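Putative branched-chain amino acid transport system substrate-binding protein (Rhodopseudomonas palustris, PDB 3TX6) probably binds aromatic acids derived from lignin, such as p-coumaric acid and its relatives, in the periplasm for uptake by an ABC transporter. Local coordinates at residues G24-N29 against T269-K274. Numbering follows the deposited sequence.
Sequences GIPERN and TAYEAK
Tyr271 alone carries the contact from 269-274 to 24-29, meeting Pro26 and Asn29, one helical turn apart. Ahead of it, Ala270 keeps its small side chain against Phe33, beyond the end of the first helix. Tyr271 then reaches across: with CG anti to the backbone N (chi1 -161°), its long, flat ring spans helices whose nearest CA atoms, those of Asn29 and Tyr271, are still 8.0 Å apart. Its OH comes up against the CA-CB side of Pro26, 3.4 Å from Pro26 CA and 3.6 Å from Pro26 CB; proline suits this place because the helix is kinked here and its N makes no bond to the turn before, so the missing N-H costs nothing. Asn29 lays CB 3.7 Å from Tyr271 CE2, and its amide, turned 40° from the ring plane, gives a weak but fairly straight hydrogen bond from ND2 to Tyr271 OH (3.4 Å, 163°). A phenylalanine here would probably leave the Asn29 amide without its phenolic acceptor and lose the close contact with Pro26. Farther on, Lys274 runs out extended to a salt bridge with Glu32. The contact thus joins helix 21-29, which follows strand 8-14 in the first lobe of this periplasmic-binding-protein fold, to helix 261-275, while Ala284 of helix 282-304 touches both Pro26 and Tyr271.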
loop_
_atom_site.group_PDB
_atom_site.type_symbol
_atom_site.label_atom_id
_atom_site.label_comp_id
_atom_site.label_asym_id
_atom_site.label_seq_id
_atom_site.Cartn_x
_atom_site.Cartn_y
_atom_site.Cartn_z
ATOM N N GLY A 24 -0.883 2.525 -9.848
ATOM C CA GLY A 24 -1.851 1.620 -10.446
ATOM C C GLY A 24 -1.387 0.761 -11.622
ATOM O O GLY A 24 -1.890 -0.355 -11.804
ATOM N N ILE A 25 -0.519 1.318 -12.467
ATOM C CA ILE A 25 -0.018 0.544 -13.593
ATOM C C ILE A 25 0.579 -0.807 -13.163
ATOM O O ILE A 25 0.202 -1.857 -13.719
ATOM C CB ILE A 25 0.942 1.368 -14.486
ATOM C CG1 ILE A 25 0.129 2.370 -15.312
ATOM C CG2 ILE A 25 1.757 0.458 -15.423
ATOM C CD1 ILE A 25 0.948 3.477 -15.990
ATOM N N PRO A 26 1.454 -0.814 -12.153
ATOM C CA PRO A 26 1.947 -2.116 -11.727
ATOM C C PRO A 26 0.914 -3.043 -11.085
ATOM O O PRO A 26 1.002 -4.275 -11.190
ATOM C CB PRO A 26 3.043 -1.761 -10.690
ATOM C CG PRO A 26 3.474 -0.375 -11.078
ATOM C CD PRO A 26 2.213 0.283 -11.525
ATOM N N GLU A 27 -0.062 -2.430 -10.424
ATOM C CA GLU A 27 -1.171 -3.202 -9.865
ATOM C C GLU A 27 -1.961 -3.926 -10.932
ATOM O O GLU A 27 -2.308 -5.116 -10.770
ATOM C CB GLU A 27 -2.053 -2.283 -9.014
ATOM C CG GLU A 27 -1.325 -1.913 -7.740
ATOM C CD GLU A 27 -1.872 -0.789 -6.882
ATOM O OE1 GLU A 27 -2.827 -0.109 -7.242
ATOM O OE2 GLU A 27 -1.243 -0.598 -5.805
ATOM N N ARG A 28 -2.261 -3.220 -12.022
ATOM C CA ARG A 28 -2.958 -3.819 -13.150
ATOM C C ARG A 28 -2.073 -4.868 -13.830
ATOM O O ARG A 28 -2.526 -5.961 -14.140
ATOM C CB ARG A 28 -3.359 -2.735 -14.147
ATOM C CG ARG A 28 -3.878 -3.276 -15.468
ATOM C CD ARG A 28 -4.683 -2.211 -16.225
ATOM N NE ARG A 28 -5.195 -2.717 -17.495
ATOM C CZ ARG A 28 -4.470 -2.779 -18.611
ATOM N NH1 ARG A 28 -5.006 -3.272 -19.727
ATOM N NH2 ARG A 28 -3.208 -2.353 -18.597
ATOM N N ASN A 29 -0.809 -4.541 -14.040
ATOM C CA ASN A 29 0.089 -5.470 -14.725
ATOM C C ASN A 29 0.306 -6.764 -13.923
ATOM O O ASN A 29 0.509 -7.827 -14.492
ATOM C CB ASN A 29 1.425 -4.826 -15.050
ATOM C CG ASN A 29 1.360 -3.812 -16.169
ATOM O OD1 ASN A 29 0.407 -3.766 -16.920
ATOM N ND2 ASN A 29 2.411 -3.009 -16.289
ATOM N N THR A 269 10.096 -12.425 -10.125
ATOM C CA THR A 269 10.613 -13.132 -11.298
ATOM C C THR A 269 9.681 -12.879 -12.491
ATOM O O THR A 269 10.123 -12.551 -13.581
ATOM C CB THR A 269 10.801 -14.630 -11.000
ATOM O OG1 THR A 269 11.738 -14.758 -9.934
ATOM C CG2 THR A 269 11.287 -15.336 -12.208
ATOM N N ALA A 270 8.384 -13.007 -12.272
ATOM C CA ALA A 270 7.404 -12.856 -13.349
ATOM C C ALA A 270 7.382 -11.392 -13.862
ATOM O O ALA A 270 7.452 -11.133 -15.060
ATOM C CB ALA A 270 6.030 -13.282 -12.879
ATOM N N TYR A 271 7.259 -10.449 -12.933
ATOM C CA TYR A 271 7.109 -9.048 -13.288
ATOM C C TYR A 271 8.388 -8.550 -13.978
ATOM O O TYR A 271 8.322 -7.852 -14.986
ATOM C CB TYR A 271 6.799 -8.197 -12.031
ATOM C CG TYR A 271 6.179 -6.855 -12.377
ATOM C CD1 TYR A 271 6.981 -5.796 -12.861
ATOM C CD2 TYR A 271 4.819 -6.655 -12.338
ATOM C CE1 TYR A 271 6.424 -4.580 -13.237
ATOM C CE2 TYR A 271 4.273 -5.465 -12.713
ATOM C CZ TYR A 271 5.080 -4.432 -13.210
ATOM O OH TYR A 271 4.493 -3.237 -13.619
ATOM N N GLU A 272 9.537 -8.902 -13.411
ATOM C CA GLU A 272 10.805 -8.411 -13.949
ATOM C C GLU A 272 11.194 -9.132 -15.244
ATOM O O GLU A 272 11.877 -8.547 -16.053
ATOM C CB GLU A 272 11.888 -8.476 -12.865
ATOM C CG GLU A 272 11.481 -7.582 -11.679
ATOM C CD GLU A 272 12.497 -7.479 -10.570
ATOM O OE1 GLU A 272 13.173 -8.497 -10.279
ATOM O OE2 GLU A 272 12.613 -6.371 -9.971
ATOM N N ALA A 273 10.739 -10.360 -15.468
ATOM C CA ALA A 273 10.938 -10.995 -16.778
ATOM C C ALA A 273 10.209 -10.230 -17.900
ATOM O O ALA A 273 10.775 -10.014 -18.975
ATOM C CB ALA A 273 10.541 -12.462 -16.755
ATOM N N LYS A 274 9.001 -9.724 -17.625
ATOM C CA LYS A 274 8.276 -8.985 -18.660
ATOM C C LYS A 274 8.704 -7.506 -18.720
ATOM O O LYS A 274 8.760 -6.909 -19.785
ATOM C CB LYS A 274 6.775 -9.108 -18.470
ATOM C CG LYS A 274 5.994 -8.446 -19.605
ATOM C CD LYS A 274 4.550 -8.882 -19.640
ATOM C CE LYS A 274 3.782 -8.138 -20.723
ATOM N NZ LYS A 274 2.452 -8.806 -20.967
#